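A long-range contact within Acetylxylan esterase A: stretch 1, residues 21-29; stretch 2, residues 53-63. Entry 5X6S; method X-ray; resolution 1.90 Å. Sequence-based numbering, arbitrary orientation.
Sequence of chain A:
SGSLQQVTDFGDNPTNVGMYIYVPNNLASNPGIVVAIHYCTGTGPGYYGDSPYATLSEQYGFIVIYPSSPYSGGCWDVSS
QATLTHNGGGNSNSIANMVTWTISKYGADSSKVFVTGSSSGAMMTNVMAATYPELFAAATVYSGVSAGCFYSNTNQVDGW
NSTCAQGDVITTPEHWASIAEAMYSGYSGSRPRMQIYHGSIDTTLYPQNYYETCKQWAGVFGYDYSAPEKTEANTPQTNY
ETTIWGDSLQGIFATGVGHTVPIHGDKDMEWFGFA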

# COMPACT_ATOMS: atom_id res chain seq x y z
N ILE A 21 -19.29 -9.86 3.43
CA ILE A 21 -18.53 -9.23 4.52
C ILE A 21 -19.18 -9.36 5.87
O ILE A 21 -20.42 -9.31 6.01
CB ILE A 21 -18.22 -7.75 4.26
CG1 ILE A 21 -19.50 -6.91 4.15
CG2 ILE A 21 -17.47 -7.61 2.96
CD1 ILE A 21 -19.16 -5.41 4.08
N TYR A 22 -18.36 -9.55 6.90
CA TYR A 22 -18.82 -9.45 8.25
C TYR A 22 -18.35 -8.12 8.81
O TYR A 22 -17.15 -7.90 8.98
CB TYR A 22 -18.37 -10.59 9.15
CG TYR A 22 -18.94 -10.48 10.55
CD1 TYR A 22 -20.22 -10.95 10.85
CD2 TYR A 22 -18.23 -9.90 11.57
CE1 TYR A 22 -20.76 -10.81 12.16
CE2 TYR A 22 -18.74 -9.78 12.86
CZ TYR A 22 -20.02 -10.24 13.15
OH TYR A 22 -20.52 -10.13 14.43
N VAL A 23 -19.33 -7.28 9.17
CA VAL A 23 -19.04 -6.01 9.82
C VAL A 23 -19.42 -6.14 11.31
O VAL A 23 -20.60 -6.31 11.62
CB VAL A 23 -19.80 -4.82 9.18
CG1 VAL A 23 -19.39 -3.51 9.83
CG2 VAL A 23 -19.53 -4.74 7.68
N PRO A 24 -18.43 -6.12 12.21
CA PRO A 24 -18.79 -6.37 13.60
C PRO A 24 -19.58 -5.23 14.25
O PRO A 24 -19.53 -4.09 13.79
CB PRO A 24 -17.44 -6.51 14.29
CG PRO A 24 -16.49 -5.69 13.46
CD PRO A 24 -16.99 -5.89 12.05
N ASN A 25 -20.33 -5.58 15.27
CA ASN A 25 -20.89 -4.58 16.17
C ASN A 25 -19.86 -3.67 16.78
O ASN A 25 -20.04 -2.47 16.74
CB ASN A 25 -21.70 -5.29 17.25
CG ASN A 25 -22.98 -5.83 16.68
OD1 ASN A 25 -23.62 -5.18 15.80
ND2 ASN A 25 -23.39 -7.01 17.14
N ASN A 26 -18.77 -4.23 17.32
CA ASN A 26 -17.68 -3.49 17.93
C ASN A 26 -16.69 -3.02 16.83
O ASN A 26 -15.50 -3.23 16.91
CB ASN A 26 -16.98 -4.36 19.02
CG ASN A 26 -15.99 -3.56 19.91
OD1 ASN A 26 -16.19 -2.35 20.13
ND2 ASN A 26 -14.94 -4.26 20.49
N LEU A 27 -17.21 -2.38 15.81
CA LEU A 27 -16.39 -1.88 14.71
C LEU A 27 -15.41 -0.81 15.21
O LEU A 27 -15.82 0.12 15.92
CB LEU A 27 -17.28 -1.33 13.62
CG LEU A 27 -16.64 -0.88 12.30
CD1 LEU A 27 -16.03 -2.06 11.57
CD2 LEU A 27 -17.68 -0.15 11.45
N ALA A 28 -14.12 -0.96 14.90
CA ALA A 28 -13.10 0.06 15.17
C ALA A 28 -13.35 1.35 14.39
O ALA A 28 -13.99 1.32 13.34
CB ALA A 28 -11.71 -0.42 14.87
N SER A 29 -12.88 2.47 14.93
CA SER A 29 -12.98 3.77 14.26
C SER A 29 -12.33 3.74 12.87
O SER A 29 -12.82 4.36 11.91
CB SER A 29 -12.27 4.86 15.10
OG SER A 29 -13.11 5.18 16.22
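Stretch 2 (53-63) YATLSEQYGFI

Stretch 2 is a helix, residues 53-60, followed by a turn at Gly61 and an extended segment through Phe62 to Ile63. The helix runs in roughly the same direction as strand 21-23, with a signed crossing angle of -33° and a closest approach of 9.0 Å between the axes. The two stretches bury 613 Å² between them, both sides summed.

Ile21 touches stretch 2 lightly, with its CB 4.3 Å from Ile63 CG2. Tyr22 (chi1 t) reaches the helix with its ring. Ala54 CB lies over one face of the Tyr22 ring, 3.9 Å from the ring centroid, in a CH-pi contact. Ser57 OG sits at the ring edge, 3.2 Å from Tyr22 CE2; this hydroxyl donates to Ala54 O within the helix. Tyr22 OH donates to Glu58 OE2 at 2.6 Å. Val23 CG2 is 4.4 Å from Ile63 CG2, and the CA atoms of Val23 and Ile63 are 5.1 Å apart.

Pro24 points toward stretch 2. Pro24 CB is 3.3 Å from Ser57 OG, and Pro24 CD is 3.2 Å from Phe62 O, a buried oxygen with no polar partner in the model.

Glu58 bends back (chi1 m, chi2 m), so its carboxylate meets the loop backbone. Asn25 N donates to Glu58 OE2 at 2.8 Å, and Asn26 N to Glu58 OE1 at 2.9 Å. Asn26 also uses its side chain: Asn26 ND2 donates to Glu58 O at 3.0 Å.

Leu27 starts away from stretch 2, but its end returns: Leu27 CD1 lies 3.8 Å from Ile63 CG1. The CA atoms of Leu27 and Gly61 are only 4.2 Å apart. Gly61 has positive phi, and an ideal CB there would clash with Ala28 N at 2.6 Å. Ala28 N donates to Gly61 O at 3.0 Å, tying the loop to the turn. Ser29 makes no contact.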

# COMPACT_ATOMS: atom_id res chain seq x y z
N TYR A 53 -12.67 -15.77 12.53
CA TYR A 53 -12.41 -14.35 12.23
C TYR A 53 -13.53 -13.39 12.61
O TYR A 53 -13.26 -12.26 13.05
CB TYR A 53 -11.99 -14.14 10.74
CG TYR A 53 -10.79 -14.96 10.38
CD1 TYR A 53 -9.61 -14.78 11.06
CD2 TYR A 53 -10.88 -16.04 9.48
CE1 TYR A 53 -8.49 -15.59 10.81
CE2 TYR A 53 -9.80 -16.85 9.24
CZ TYR A 53 -8.60 -16.62 9.90
OH TYR A 53 -7.55 -17.43 9.69
N ALA A 54 -14.77 -13.80 12.42
CA ALA A 54 -15.91 -12.94 12.86
C ALA A 54 -15.95 -12.76 14.37
O ALA A 54 -16.19 -11.66 14.85
CB ALA A 54 -17.26 -13.50 12.36
N THR A 55 -15.67 -13.82 15.12
CA THR A 55 -15.59 -13.75 16.57
C THR A 55 -14.46 -12.78 16.96
O THR A 55 -14.64 -11.88 17.78
CB THR A 55 -15.35 -15.17 17.21
OG1 THR A 55 -16.50 -15.97 16.99
CG2 THR A 55 -15.10 -15.10 18.70
N LEU A 56 -13.30 -12.95 16.33
CA LEU A 56 -12.15 -12.06 16.58
C LEU A 56 -12.38 -10.58 16.16
O LEU A 56 -11.86 -9.64 16.81
CB LEU A 56 -10.89 -12.64 15.95
CG LEU A 56 -10.37 -13.97 16.54
CD1 LEU A 56 -9.42 -14.67 15.58
CD2 LEU A 56 -9.71 -13.77 17.91
N SER A 57 -13.15 -10.37 15.10
CA SER A 57 -13.50 -9.00 14.64
C SER A 57 -14.28 -8.24 15.71
O SER A 57 -14.20 -7.05 15.81
CB SER A 57 -14.32 -9.04 13.35
OG SER A 57 -15.68 -9.25 13.60
N GLU A 58 -15.01 -8.97 16.54
CA GLU A 58 -15.70 -8.33 17.65
C GLU A 58 -14.75 -7.94 18.78
O GLU A 58 -15.10 -7.07 19.58
CB GLU A 58 -16.84 -9.22 18.16
CG GLU A 58 -17.98 -9.39 17.14
CD GLU A 58 -18.83 -8.15 16.90
OE1 GLU A 58 -18.60 -7.08 17.53
OE2 GLU A 58 -19.73 -8.23 16.04
N GLN A 59 -13.57 -8.54 18.85
CA GLN A 59 -12.58 -8.11 19.79
C GLN A 59 -11.81 -6.94 19.22
O GLN A 59 -11.59 -5.93 19.92
CB GLN A 59 -11.63 -9.22 20.14
CG GLN A 59 -12.29 -10.34 20.90
CD GLN A 59 -11.42 -11.58 20.97
OE1 GLN A 59 -10.18 -11.49 21.19
NE2 GLN A 59 -12.06 -12.76 20.75
N TYR A 60 -11.39 -7.07 17.97
CA TYR A 60 -10.37 -6.15 17.38
C TYR A 60 -10.94 -5.12 16.43
O TYR A 60 -10.26 -4.16 16.05
CB TYR A 60 -9.25 -7.00 16.74
CG TYR A 60 -8.45 -7.82 17.73
CD1 TYR A 60 -7.57 -7.21 18.62
CD2 TYR A 60 -8.62 -9.19 17.81
CE1 TYR A 60 -6.85 -7.98 19.52
CE2 TYR A 60 -7.92 -9.94 18.72
CZ TYR A 60 -7.05 -9.33 19.58
OH TYR A 60 -6.33 -10.11 20.46
N GLY A 61 -12.20 -5.28 16.06
CA GLY A 61 -12.94 -4.27 15.31
C GLY A 61 -12.69 -4.18 13.82
O GLY A 61 -13.12 -3.18 13.20
N PHE A 62 -12.01 -5.17 13.24
CA PHE A 62 -11.78 -5.16 11.81
C PHE A 62 -12.97 -5.73 11.05
O PHE A 62 -13.86 -6.38 11.65
CB PHE A 62 -10.51 -5.94 11.48
CG PHE A 62 -10.44 -7.35 12.06
CD1 PHE A 62 -11.15 -8.43 11.44
CD2 PHE A 62 -9.68 -7.62 13.18
CE1 PHE A 62 -11.06 -9.70 11.97
CE2 PHE A 62 -9.56 -8.91 13.69
CZ PHE A 62 -10.27 -9.94 13.10
N ILE A 63 -12.99 -5.52 9.73
CA ILE A 63 -14.03 -6.07 8.87
C ILE A 63 -13.46 -7.37 8.26
O ILE A 63 -12.28 -7.40 7.93
CB ILE A 63 -14.41 -5.07 7.75
CG1 ILE A 63 -15.11 -3.86 8.40
CG2 ILE A 63 -15.31 -5.71 6.67
CD1 ILE A 63 -15.30 -2.68 7.47